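Arginyl-trna synthetase (PDB 1IQ0) probably attaches L-arginine to tRNA(Arg) at the cost of ATP, as a monomeric class I aminoacyl-tRNA synthetase. Local coordinates at residues G103-E108 / A139-L144; A346-N351 / K379-A384; R503-D508 / A537-Y542. One frame throughout, in Å; residues are numbered along the deposited sequence.

Interaction 1 of 3, residues G103-E108 / A139-L144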
ATOM      1  N   GLY A 103       2.119  -8.606 -16.919  1.00 39.03           N
ATOM      2  CA  GLY A 103       3.040  -7.501 -16.714  1.00 36.88           C
ATOM      3  C   GLY A 103       3.309  -7.275 -15.240  1.00 34.48           C
ATOM      4  O   GLY A 103       2.458  -6.774 -14.516  1.00 36.76           O
ATOM      5  N   VAL A 104       4.505  -7.643 -14.799  1.00 25.51           N
ATOM      6  CA  VAL A 104       4.884  -7.498 -13.408  1.00 21.25           C
ATOM      7  C   VAL A 104       4.961  -6.063 -12.895  1.00 22.27           C
ATOM      8  O   VAL A 104       5.496  -5.175 -13.551  1.00 23.84           O
ATOM      9  CB  VAL A 104       6.248  -8.178 -13.135  1.00 21.65           C
ATOM     10  CG1 VAL A 104       6.741  -7.835 -11.725  1.00 18.33           C
ATOM     11  CG2 VAL A 104       6.118  -9.694 -13.290  1.00 17.03           C
ATOM     12  N   VAL A 105       4.384  -5.855 -11.715  1.00 20.51           N
ATOM     13  CA  VAL A 105       4.435  -4.573 -11.029  1.00 18.49           C
ATOM     14  C   VAL A 105       5.251  -4.967  -9.797  1.00 19.37           C
ATOM     15  O   VAL A 105       4.795  -5.738  -8.964  1.00 17.96           O
ATOM     16  CB  VAL A 105       3.038  -4.076 -10.597  1.00 24.27           C
ATOM     17  CG1 VAL A 105       3.187  -2.845  -9.724  1.00 22.24           C
ATOM     18  CG2 VAL A 105       2.199  -3.729 -11.830  1.00 19.29           C
ATOM     19  N   LEU A 106       6.475  -4.469  -9.708  1.00 19.62           N
ATOM     20  CA  LEU A 106       7.354  -4.819  -8.598  1.00 18.14           C
ATOM     21  C   LEU A 106       7.294  -3.788  -7.485  1.00 18.45           C
ATOM     22  O   LEU A 106       7.679  -2.630  -7.667  1.00 18.97           O
ATOM     23  CB  LEU A 106       8.788  -4.954  -9.103  1.00 20.26           C
ATOM     24  CG  LEU A 106       9.823  -5.522  -8.136  1.00 18.91           C
ATOM     25  CD1 LEU A 106       9.429  -6.943  -7.727  1.00 18.55           C
ATOM     26  CD2 LEU A 106      11.182  -5.527  -8.816  1.00 21.83           C
ATOM     27  N   VAL A 107       6.804  -4.215  -6.329  1.00 17.28           N
ATOM     28  CA  VAL A 107       6.700  -3.328  -5.184  1.00 19.26           C
ATOM     29  C   VAL A 107       7.818  -3.590  -4.187  1.00 19.68           C
ATOM     30  O   VAL A 107       7.983  -4.712  -3.713  1.00 20.19           O
ATOM     31  CB  VAL A 107       5.347  -3.516  -4.455  1.00 21.40           C
ATOM     32  CG1 VAL A 107       5.252  -2.557  -3.272  1.00 20.10           C
ATOM     33  CG2 VAL A 107       4.199  -3.281  -5.431  1.00 18.48           C
ATOM     34  N   GLU A 108       8.601  -2.560  -3.883  1.00 20.41           N
ATOM     35  CA  GLU A 108       9.659  -2.715  -2.891  1.00 20.72           C
ATOM     36  C   GLU A 108       9.285  -1.931  -1.643  1.00 20.96           C
ATOM     37  O   GLU A 108       8.977  -0.742  -1.709  1.00 18.47           O
ATOM     38  CB  GLU A 108      11.016  -2.199  -3.396  1.00 17.86           C
ATOM     39  CG  GLU A 108      12.079  -2.245  -2.276  1.00 18.41           C
ATOM     40  CD  GLU A 108      13.408  -1.596  -2.651  1.00 23.75           C
ATOM     41  OE1 GLU A 108      13.988  -0.911  -1.788  1.00 28.13           O
ATOM     42  OE2 GLU A 108      13.883  -1.776  -3.792  1.00 23.50           O
ATOM     43  N   ALA A 139      -6.879  -5.778  -7.971  1.00 21.61           N
ATOM     44  CA  ALA A 139      -7.286  -4.998  -9.129  1.00 22.39           C
ATOM     45  C   ALA A 139      -6.877  -5.622 -10.466  1.00 23.18           C
ATOM     46  O   ALA A 139      -7.124  -5.044 -11.524  1.00 24.82           O
ATOM     47  CB  ALA A 139      -6.728  -3.602  -9.018  1.00 14.51           C
ATOM     48  N   GLY A 140      -6.234  -6.785 -10.418  1.00 23.08           N
ATOM     49  CA  GLY A 140      -5.853  -7.456 -11.646  1.00 22.80           C
ATOM     50  C   GLY A 140      -4.390  -7.472 -12.043  1.00 23.97           C
ATOM     51  O   GLY A 140      -4.032  -8.160 -12.998  1.00 28.05           O
ATOM     52  N   ARG A 141      -3.541  -6.736 -11.331  1.00 25.68           N
ATOM     53  CA  ARG A 141      -2.124  -6.692 -11.678  1.00 26.13           C
ATOM     54  C   ARG A 141      -1.326  -7.877 -11.156  1.00 26.59           C
ATOM     55  O   ARG A 141      -1.643  -8.443 -10.104  1.00 26.76           O
ATOM     56  CB  ARG A 141      -1.488  -5.396 -11.161  1.00 19.39           C
ATOM     57  CG  ARG A 141      -2.194  -4.120 -11.621  1.00 20.12           C
ATOM     58  CD  ARG A 141      -2.417  -4.106 -13.129  1.00 25.37           C
ATOM     59  NE  ARG A 141      -1.174  -4.099 -13.898  1.00 29.77           N
ATOM     60  CZ  ARG A 141      -0.396  -3.033 -14.057  1.00 30.28           C
ATOM     61  NH1 ARG A 141      -0.726  -1.877 -13.497  1.00 37.25           N
ATOM     62  NH2 ARG A 141       0.706  -3.118 -14.793  1.00 28.60           N
ATOM     63  N   GLU A 142      -0.295  -8.253 -11.912  1.00 26.03           N
ATOM     64  CA  GLU A 142       0.598  -9.340 -11.527  1.00 25.23           C
ATOM     65  C   GLU A 142       1.617  -8.635 -10.637  1.00 26.22           C
ATOM     66  O   GLU A 142       2.438  -7.849 -11.115  1.00 26.53           O
ATOM     67  CB  GLU A 142       1.284  -9.945 -12.754  1.00 24.42           C
ATOM     68  CG  GLU A 142       2.208 -11.102 -12.411  1.00 30.97           C
ATOM     69  CD  GLU A 142       2.890 -11.697 -13.622  1.00 35.14           C
ATOM     70  OE1 GLU A 142       3.636 -12.681 -13.449  1.00 36.18           O
ATOM     71  OE2 GLU A 142       2.686 -11.186 -14.743  1.00 38.58           O
ATOM     72  N   VAL A 143       1.552  -8.922  -9.341  1.00 23.95           N
ATOM     73  CA  VAL A 143       2.397  -8.258  -8.356  1.00 21.03           C
ATOM     74  C   VAL A 143       3.445  -9.111  -7.658  1.00 23.01           C
ATOM     75  O   VAL A 143       3.202 -10.267  -7.319  1.00 23.03           O
ATOM     76  CB  VAL A 143       1.501  -7.606  -7.262  1.00 25.57           C
ATOM     77  CG1 VAL A 143       2.351  -6.930  -6.193  1.00 24.70           C
ATOM     78  CG2 VAL A 143       0.551  -6.611  -7.911  1.00 24.39           C
ATOM     79  N   LEU A 144       4.612  -8.515  -7.441  1.00 20.55           N
ATOM     80  CA  LEU A 144       5.704  -9.177  -6.738  1.00 19.03           C
ATOM     81  C   LEU A 144       6.250  -8.183  -5.724  1.00 19.07           C
ATOM     82  O   LEU A 144       6.456  -7.009  -6.041  1.00 21.76           O
ATOM     83  CB  LEU A 144       6.812  -9.596  -7.706  1.00 19.53           C
ATOM     84  CG  LEU A 144       6.508 -10.768  -8.641  1.00 22.92           C
ATOM     85  CD1 LEU A 144       7.735 -11.026  -9.519  1.00 27.56           C
ATOM     86  CD2 LEU A 144       6.153 -12.022  -7.835  1.00 19.61           C
TER
HETATM   87  O   HOH W   1      -0.134  -6.813 -14.302  1.00 34.18           O

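Interaction 2 of 3, residues A346-N351 / K379-A384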
ATOM      1  N   ALA A 346       9.969  -6.140 -14.648  1.00 24.38           N
ATOM      2  CA  ALA A 346       8.860  -5.289 -14.238  1.00 23.31           C
ATOM      3  C   ALA A 346       8.473  -4.226 -15.250  1.00 23.55           C
ATOM      4  O   ALA A 346       9.330  -3.537 -15.799  1.00 24.31           O
ATOM      5  CB  ALA A 346       9.178  -4.629 -12.902  1.00 17.82           C
ATOM      6  N   GLU A 347       7.169  -4.098 -15.478  1.00 23.41           N
ATOM      7  CA  GLU A 347       6.617  -3.094 -16.390  1.00 24.72           C
ATOM      8  C   GLU A 347       6.518  -1.808 -15.588  1.00 22.73           C
ATOM      9  O   GLU A 347       6.541  -0.711 -16.139  1.00 24.20           O
ATOM     10  CB  GLU A 347       5.208  -3.488 -16.840  1.00 35.72           C
ATOM     11  CG  GLU A 347       5.104  -4.861 -17.462  1.00 46.76           C
ATOM     12  CD  GLU A 347       5.414  -4.859 -18.941  1.00 55.96           C
ATOM     13  OE1 GLU A 347       6.505  -4.387 -19.324  1.00 56.36           O
ATOM     14  OE2 GLU A 347       4.562  -5.335 -19.720  1.00 61.73           O
ATOM     15  N   GLU A 348       6.384  -1.966 -14.274  1.00 19.96           N
ATOM     16  CA  GLU A 348       6.267  -0.841 -13.350  1.00 20.62           C
ATOM     17  C   GLU A 348       6.896  -1.196 -12.015  1.00 18.55           C
ATOM     18  O   GLU A 348       6.828  -2.337 -11.576  1.00 18.69           O
ATOM     19  CB  GLU A 348       4.792  -0.498 -13.082  1.00 26.66           C
ATOM     20  CG  GLU A 348       4.000  -0.041 -14.287  1.00 31.11           C
ATOM     21  CD  GLU A 348       2.577   0.367 -13.928  1.00 29.37           C
ATOM     22  OE1 GLU A 348       2.403   1.240 -13.050  1.00 30.80           O
ATOM     23  OE2 GLU A 348       1.634  -0.187 -14.532  1.00 31.13           O
ATOM     24  N   THR A 349       7.488  -0.212 -11.359  1.00 18.31           N
ATOM     25  CA  THR A 349       8.070  -0.445 -10.055  1.00 19.40           C
ATOM     26  C   THR A 349       7.531   0.594  -9.106  1.00 17.35           C
ATOM     27  O   THR A 349       7.207   1.718  -9.510  1.00 16.68           O
ATOM     28  CB  THR A 349       9.609  -0.334 -10.064  1.00 22.07           C
ATOM     29  OG1 THR A 349       9.994   0.952 -10.556  1.00 22.91           O
ATOM     30  CG2 THR A 349      10.219  -1.424 -10.935  1.00 19.09           C
ATOM     31  N   ILE A 350       7.424   0.211  -7.840  1.00 13.38           N
ATOM     32  CA  ILE A 350       6.951   1.111  -6.813  1.00 14.44           C
ATOM     33  C   ILE A 350       7.863   0.980  -5.600  1.00 14.59           C
ATOM     34  O   ILE A 350       7.993  -0.094  -5.015  1.00 18.51           O
ATOM     35  CB  ILE A 350       5.504   0.781  -6.402  1.00 22.04           C
ATOM     36  CG1 ILE A 350       4.561   1.002  -7.591  1.00 24.24           C
ATOM     37  CG2 ILE A 350       5.091   1.654  -5.218  1.00 22.20           C
ATOM     38  CD1 ILE A 350       3.132   0.510  -7.348  1.00 22.75           C
ATOM     39  N   ASN A 351       8.513   2.078  -5.240  1.00 19.18           N
ATOM     40  CA  ASN A 351       9.394   2.082  -4.084  1.00 23.69           C
ATOM     41  C   ASN A 351       8.707   2.852  -2.963  1.00 23.54           C
ATOM     42  O   ASN A 351       8.392   4.035  -3.117  1.00 22.63           O
ATOM     43  CB  ASN A 351      10.730   2.758  -4.423  1.00 23.98           C
ATOM     44  CG  ASN A 351      11.625   1.897  -5.305  1.00 21.64           C
ATOM     45  OD1 ASN A 351      12.703   2.331  -5.724  1.00 26.72           O
ATOM     46  ND2 ASN A 351      11.189   0.675  -5.589  1.00 16.23           N
ATOM     47  N   LYS A 379       7.257   4.693 -15.624  1.00 31.16           N
ATOM     48  CA  LYS A 379       6.692   3.633 -14.803  1.00 29.07           C
ATOM     49  C   LYS A 379       7.472   3.327 -13.534  1.00 26.69           C
ATOM     50  O   LYS A 379       7.239   2.306 -12.890  1.00 28.47           O
ATOM     51  CB  LYS A 379       6.532   2.363 -15.643  1.00 43.31           C
ATOM     52  CG  LYS A 379       5.572   2.528 -16.817  1.00 43.94           C
ATOM     53  CD  LYS A 379       4.196   2.976 -16.341  1.00 50.27           C
ATOM     54  CE  LYS A 379       3.222   3.151 -17.497  1.00 54.86           C
ATOM     55  NZ  LYS A 379       1.883   3.607 -17.016  1.00 53.08           N
ATOM     56  N   ALA A 380       8.398   4.208 -13.173  1.00 24.79           N
ATOM     57  CA  ALA A 380       9.184   4.015 -11.960  1.00 26.74           C
ATOM     58  C   ALA A 380       8.579   4.932 -10.904  1.00 28.02           C
ATOM     59  O   ALA A 380       8.909   6.115 -10.835  1.00 29.37           O
ATOM     60  CB  ALA A 380      10.640   4.378 -12.214  1.00 13.09           C
ATOM     61  N   HIS A 381       7.694   4.386 -10.079  1.00 25.77           N
ATOM     62  CA  HIS A 381       7.028   5.198  -9.071  1.00 23.32           C
ATOM     63  C   HIS A 381       7.620   5.162  -7.674  1.00 24.42           C
ATOM     64  O   HIS A 381       8.312   4.225  -7.282  1.00 21.99           O
ATOM     65  CB  HIS A 381       5.552   4.802  -8.978  1.00 22.75           C
ATOM     66  CG  HIS A 381       4.869   4.714 -10.303  1.00 21.29           C
ATOM     67  ND1 HIS A 381       4.504   3.513 -10.872  1.00 24.86           N
ATOM     68  CD2 HIS A 381       4.482   5.677 -11.174  1.00 19.48           C
ATOM     69  CE1 HIS A 381       3.919   3.740 -12.036  1.00 22.22           C
ATOM     70  NE2 HIS A 381       3.893   5.045 -12.242  1.00 23.35           N
ATOM     71  N   HIS A 382       7.309   6.208  -6.928  1.00 21.61           N
ATOM     72  CA  HIS A 382       7.738   6.362  -5.549  1.00 27.98           C
ATOM     73  C   HIS A 382       6.494   6.619  -4.705  1.00 28.32           C
ATOM     74  O   HIS A 382       5.591   7.357  -5.106  1.00 28.89           O
ATOM     75  CB  HIS A 382       8.690   7.557  -5.396  1.00 53.83           C
ATOM     76  CG  HIS A 382      10.142   7.200  -5.484  1.00 65.68           C
ATOM     77  ND1 HIS A 382      11.147   8.111  -5.235  1.00 69.49           N
ATOM     78  CD2 HIS A 382      10.761   6.033  -5.786  1.00 66.31           C
ATOM     79  CE1 HIS A 382      12.320   7.521  -5.378  1.00 68.78           C
ATOM     80  NE2 HIS A 382      12.115   6.260  -5.712  1.00 66.97           N
ATOM     81  N   LEU A 383       6.443   5.996  -3.541  1.00 25.60           N
ATOM     82  CA  LEU A 383       5.340   6.202  -2.630  1.00 25.21           C
ATOM     83  C   LEU A 383       6.039   6.711  -1.372  1.00 22.60           C
ATOM     84  O   LEU A 383       6.530   5.928  -0.555  1.00 22.64           O
ATOM     85  CB  LEU A 383       4.600   4.882  -2.371  1.00 32.70           C
ATOM     86  CG  LEU A 383       3.277   4.956  -1.598  1.00 34.78           C
ATOM     87  CD1 LEU A 383       2.414   6.068  -2.171  1.00 42.51           C
ATOM     88  CD2 LEU A 383       2.550   3.615  -1.675  1.00 33.18           C
ATOM     89  N   ALA A 384       6.125   8.032  -1.253  1.00 22.14           N
ATOM     90  CA  ALA A 384       6.785   8.661  -0.115  1.00 23.34           C
ATOM     91  C   ALA A 384       5.796   8.909   1.016  1.00 23.64           C
ATOM     92  O   ALA A 384       4.655   9.300   0.781  1.00 25.92           O
ATOM     93  CB  ALA A 384       7.430   9.977  -0.548  1.00 29.43           C
TER
HETATM   94  O   HOH W   2      10.339   2.720  -8.697  1.00 31.41           O

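Interaction 3 of 3, residues R503-D508 / A537-Y542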
ATOM      1  N   ARG A 503     -32.112   0.836  -0.235  1.00 23.03           N
ATOM      2  CA  ARG A 503     -31.576   1.534  -1.398  1.00 22.26           C
ATOM      3  C   ARG A 503     -30.326   2.336  -1.067  1.00 20.44           C
ATOM      4  O   ARG A 503     -29.307   2.213  -1.742  1.00 23.21           O
ATOM      5  CB  ARG A 503     -32.641   2.460  -1.994  1.00 34.37           C
ATOM      6  CG  ARG A 503     -32.188   3.169  -3.266  1.00 42.16           C
ATOM      7  CD  ARG A 503     -33.219   4.172  -3.764  1.00 42.93           C
ATOM      8  NE  ARG A 503     -32.650   5.074  -4.765  1.00 49.09           N
ATOM      9  CZ  ARG A 503     -32.350   4.723  -6.010  1.00 43.34           C
ATOM     10  NH1 ARG A 503     -32.573   3.483  -6.420  1.00 46.47           N
ATOM     11  NH2 ARG A 503     -31.821   5.607  -6.842  1.00 38.34           N
ATOM     12  N   ALA A 504     -30.408   3.160  -0.027  1.00 17.46           N
ATOM     13  CA  ALA A 504     -29.280   3.986   0.391  1.00 16.76           C
ATOM     14  C   ALA A 504     -28.051   3.139   0.722  1.00 23.18           C
ATOM     15  O   ALA A 504     -26.939   3.479   0.331  1.00 21.82           O
ATOM     16  CB  ALA A 504     -29.675   4.838   1.605  1.00 18.14           C
ATOM     17  N   LEU A 505     -28.244   2.041   1.444  1.00 22.02           N
ATOM     18  CA  LEU A 505     -27.126   1.175   1.800  1.00 23.14           C
ATOM     19  C   LEU A 505     -26.554   0.467   0.572  1.00 23.39           C
ATOM     20  O   LEU A 505     -25.342   0.378   0.405  1.00 22.97           O
ATOM     21  CB  LEU A 505     -27.557   0.132   2.832  1.00 23.67           C
ATOM     22  CG  LEU A 505     -26.482  -0.889   3.231  1.00 22.63           C
ATOM     23  CD1 LEU A 505     -25.235  -0.165   3.751  1.00 21.21           C
ATOM     24  CD2 LEU A 505     -27.037  -1.813   4.298  1.00 24.09           C
ATOM     25  N   ALA A 506     -27.434  -0.048  -0.280  1.00 19.68           N
ATOM     26  CA  ALA A 506     -27.002  -0.734  -1.488  1.00 22.06           C
ATOM     27  C   ALA A 506     -26.132   0.199  -2.338  1.00 24.17           C
ATOM     28  O   ALA A 506     -25.115  -0.218  -2.892  1.00 26.15           O
ATOM     29  CB  ALA A 506     -28.218  -1.189  -2.280  1.00 16.43           C
ATOM     30  N   LEU A 507     -26.532   1.468  -2.422  1.00 19.58           N
ATOM     31  CA  LEU A 507     -25.794   2.457  -3.198  1.00 20.86           C
ATOM     32  C   LEU A 507     -24.369   2.648  -2.669  1.00 23.81           C
ATOM     33  O   LEU A 507     -23.424   2.775  -3.456  1.00 23.27           O
ATOM     34  CB  LEU A 507     -26.548   3.782  -3.201  1.00 23.75           C
ATOM     35  CG  LEU A 507     -26.090   4.910  -4.128  1.00 23.89           C
ATOM     36  CD1 LEU A 507     -25.911   4.411  -5.563  1.00 24.65           C
ATOM     37  CD2 LEU A 507     -27.144   6.020  -4.070  1.00 23.90           C
ATOM     38  N   ASP A 508     -24.196   2.666  -1.348  1.00 26.90           N
ATOM     39  CA  ASP A 508     -22.844   2.813  -0.810  1.00 25.52           C
ATOM     40  C   ASP A 508     -22.016   1.592  -1.189  1.00 27.10           C
ATOM     41  O   ASP A 508     -20.808   1.691  -1.399  1.00 27.61           O
ATOM     42  CB  ASP A 508     -22.868   2.984   0.704  1.00 20.67           C
ATOM     43  CG  ASP A 508     -23.400   4.336   1.111  1.00 24.93           C
ATOM     44  OD1 ASP A 508     -23.172   5.302   0.353  1.00 27.48           O
ATOM     45  OD2 ASP A 508     -24.035   4.433   2.179  1.00 26.17           O
ATOM     46  N   ALA A 537     -19.910   3.202   8.537  1.00 21.06           N
ATOM     47  CA  ALA A 537     -20.782   4.228   9.108  1.00 20.58           C
ATOM     48  C   ALA A 537     -22.195   4.063   8.547  1.00 19.50           C
ATOM     49  O   ALA A 537     -23.186   4.232   9.262  1.00 21.27           O
ATOM     50  CB  ALA A 537     -20.253   5.632   8.778  1.00 16.14           C
ATOM     51  N   SER A 538     -22.271   3.752   7.255  1.00 22.70           N
ATOM     52  CA  SER A 538     -23.549   3.553   6.575  1.00 25.85           C
ATOM     53  C   SER A 538     -24.242   2.311   7.142  1.00 28.15           C
ATOM     54  O   SER A 538     -25.452   2.304   7.357  1.00 23.12           O
ATOM     55  CB  SER A 538     -23.312   3.382   5.072  1.00 24.19           C
ATOM     56  OG  SER A 538     -24.524   3.139   4.382  1.00 22.87           O
ATOM     57  N   TRP A 539     -23.469   1.258   7.374  1.00 23.05           N
ATOM     58  CA  TRP A 539     -24.019   0.034   7.940  1.00 22.23           C
ATOM     59  C   TRP A 539     -24.557   0.290   9.353  1.00 19.90           C
ATOM     60  O   TRP A 539     -25.642  -0.160   9.698  1.00 21.42           O
ATOM     61  CB  TRP A 539     -22.950  -1.059   7.979  1.00 18.96           C
ATOM     62  CG  TRP A 539     -23.251  -2.156   8.946  1.00 23.24           C
ATOM     63  CD1 TRP A 539     -22.595  -2.417  10.117  1.00 24.33           C
ATOM     64  CD2 TRP A 539     -24.308  -3.118   8.856  1.00 23.31           C
ATOM     65  NE1 TRP A 539     -23.177  -3.482  10.763  1.00 22.09           N
ATOM     66  CE2 TRP A 539     -24.233  -3.931  10.012  1.00 24.61           C
ATOM     67  CE3 TRP A 539     -25.312  -3.371   7.915  1.00 22.94           C
ATOM     68  CZ2 TRP A 539     -25.127  -4.984  10.250  1.00 22.35           C
ATOM     69  CZ3 TRP A 539     -26.205  -4.422   8.153  1.00 25.80           C
ATOM     70  CH2 TRP A 539     -26.102  -5.211   9.313  1.00 23.38           C
ATOM     71  N   ASN A 540     -23.801   1.018  10.163  1.00 21.27           N
ATOM     72  CA  ASN A 540     -24.239   1.318  11.518  1.00 21.03           C
ATOM     73  C   ASN A 540     -25.514   2.166  11.581  1.00 22.63           C
ATOM     74  O   ASN A 540     -26.406   1.880  12.380  1.00 23.97           O
ATOM     75  CB  ASN A 540     -23.108   1.997  12.302  1.00 20.11           C
ATOM     76  CG  ASN A 540     -22.059   1.005  12.769  1.00 23.44           C
ATOM     77  OD1 ASN A 540     -22.385  -0.104  13.186  1.00 25.55           O
ATOM     78  ND2 ASN A 540     -20.800   1.400  12.710  1.00 20.59           N
ATOM     79  N   ALA A 541     -25.600   3.200  10.749  1.00 22.27           N
ATOM     80  CA  ALA A 541     -26.783   4.053  10.722  1.00 20.60           C
ATOM     81  C   ALA A 541     -27.973   3.201  10.274  1.00 21.67           C
ATOM     82  O   ALA A 541     -29.084   3.338  10.780  1.00 24.80           O
ATOM     83  CB  ALA A 541     -26.576   5.218   9.749  1.00 13.46           C
ATOM     84  N   TYR A 542     -27.722   2.321   9.313  1.00 19.72           N
ATOM     85  CA  TYR A 542     -28.745   1.430   8.791  1.00 19.67           C
ATOM     86  C   TYR A 542     -29.225   0.495   9.909  1.00 23.80           C
ATOM     87  O   TYR A 542     -30.422   0.369  10.153  1.00 23.05           O
ATOM     88  CB  TYR A 542     -28.164   0.613   7.635  1.00 20.73           C
ATOM     89  CG  TYR A 542     -29.084  -0.438   7.057  1.00 19.48           C
ATOM     90  CD1 TYR A 542     -30.148  -0.083   6.219  1.00 23.30           C
ATOM     91  CD2 TYR A 542     -28.869  -1.795   7.316  1.00 21.90           C
ATOM     92  CE1 TYR A 542     -30.966  -1.049   5.649  1.00 23.10           C
ATOM     93  CE2 TYR A 542     -29.682  -2.770   6.753  1.00 22.03           C
ATOM     94  CZ  TYR A 542     -30.730  -2.389   5.916  1.00 20.55           C
ATOM     95  OH  TYR A 542     -31.524  -3.353   5.336  1.00 23.10           O
TER

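Interaction 1 of 3, residues G103-E108 / A139-L144
Val105 pairs with both neighbours of Val143: its N-H reaches Glu142 O (N to O 2.9 Å), and its own O takes the N-H of Leu144 (O to N 3.2 Å). Two residues on, Val107 N bonds to Leu144 O at 2.8 Å. The peptide groups between the strands are thus paired in a parallel register, Val105 beside Val143 and Leu106 beside Leu144. At the start of the pair a water stands in for a direct bond: it donates to Gly103 O (2.6 Å from it) and accepts from both Glu142 N and Arg141 NE. The extended Glu142 side chain brings OE2 to Gly103 N in a weak bond. Strands 104-108 and 141-149, joined by helix 120-138, form a beta-alpha-beta crossover in the nucleotide-binding (Rossmann-type) fold of the class I catalytic domain; Gly140, with positive phi, ends the helix in a Schellman motif. Leu136 of that helix packs on Val105 and Val143. The Arg141 chain is bent at chi2 and chi3 (-50° and -64°), which place CD and NE; one face of its guanidinium lies against Val105 CG2, 3.3 Å above the plane and toward the rim. NH1 of Arg141 makes a salt bridge with Glu348 of strand 348-354, on the far side of strand 104-108. An alanine in place of Arg141 would probably leave the Glu348 carboxylate without its charged mate, the water without one donor and Val105 CG2 without its flat cover. On the other face Leu106 CD1 rests against Leu144 CB at 3.7 Å, and Val104 CG1 approaches Leu144 CD1 at 4.0 Å.

Interaction 2 of 3, residues A346-N351 / K379-A384
Glu348 crosses the start of the neighbouring strand and touches both Lys379 and His381. Its CB lies near Lys379 O, and CG, anti to the carbonyl carbon (chi1 -63°), packs against Lys379 CB and CD, the latter 3.7 Å away. Beyond CG the chain is extended, and CD stays near Lys379 CD. At the tip the two oxygens part: OE1 comes to the edge of the His381 ring, 3.1 Å from CE1, the carboxylate turned 72° to the ring plane, while OE2 makes a salt bridge with Arg141 of strand 141-149. Lys379 NZ stays 4.5 Å from Glu348 OE2, beyond a salt bridge, although its charge would probably still favour the carboxylate's ionised form. The backbones pair in parallel. Thr349 N bonds to Lys379 O, His381 N to Thr349 O at 2.8 Å, Asn351 N to His381 O and Leu383 N to Asn351 O. His381 O also accepts from a water 2.9 Å away, which is bonded to Thr349 OG1 as well; that hydroxyl has a further partner in Gln309. On the face of Thr349 and Ala380, Asn351 CB meets His382 CD2 at 3.5 Å, the amide and ring planes 29° apart. The opposite face carries Ile350, whose CG1 reaches the edge of the His381 ring and whose CG2 meets Leu383 CB at 4.3 Å. These strands belong to the parallel part of the catalytic-domain sheet, with 348-354 lying between 104-108 and 380-390; helices 301-312 and 361-370 pack on the side of Thr349 and Ala380, and Arg523 touches Ile350 and His381 on the other.

Interaction 3 of 3, residues R503-D508 / A537-Y542
Ser538 OG donates to Asp508 OD2 across 2.6 Å, using the carboxylate lone pair that points away from the other oxygen. The hydroxyl is anti to its own backbone N (chi1 178°), which extends it from its helix toward the aspartate. OD1 of Asp508 is taken by a salt bridge with Arg27, so the two carboxylate oxygens have separate partners. The same serine OG lies 3.4 Å from Leu505 CD1, where the polar pair gives way to apolar packing. Helices 500-509 and 525-544 belong to the helical DALR-type anticodon-binding domain and run nearly antiparallel, their local segments 166° apart and 9.9 Å between axes. Leu505 carries the apolar part: CD2 sits over one face of the Tyr542 ring, 3.6 Å from its centroid and 15° off the normal, a CH-pi contact. That methyl also comes to the edge of the Trp539 indole, 4.3 Å from CE3. Tyr542 OH is hydrogen-bonded to Glu502, one residue before the segment 503-508, a second link between the two helices that would probably limit turning of the ring against Leu505. Helix 562-583 touches Leu505 through Leu569 and Tyr542 through Arg566.

Overall arrangement
Along the chain the three contacts follow one another in series. Interactions 1 and 2 share the catalytic-domain sheet: their centres are 10 Å apart, and strands 104-108 and 348-354 are neighbours, so the four strands run side by side in the order 141-149, 104-108, 348-354, 380-390. Residues far apart in sequence thereby form the parallel part of one mixed sheet, with the 'HIGH' region, residues 112 to 122, following strand 104-108. Interaction 3 stands apart in the helical anticodon-binding domain, its centre 33 Å from that of interaction 1 and 36 Å from that of interaction 2, with no direct touch. That domain meets the sheet where Arg523, in a loop, touches Ile350 and His381.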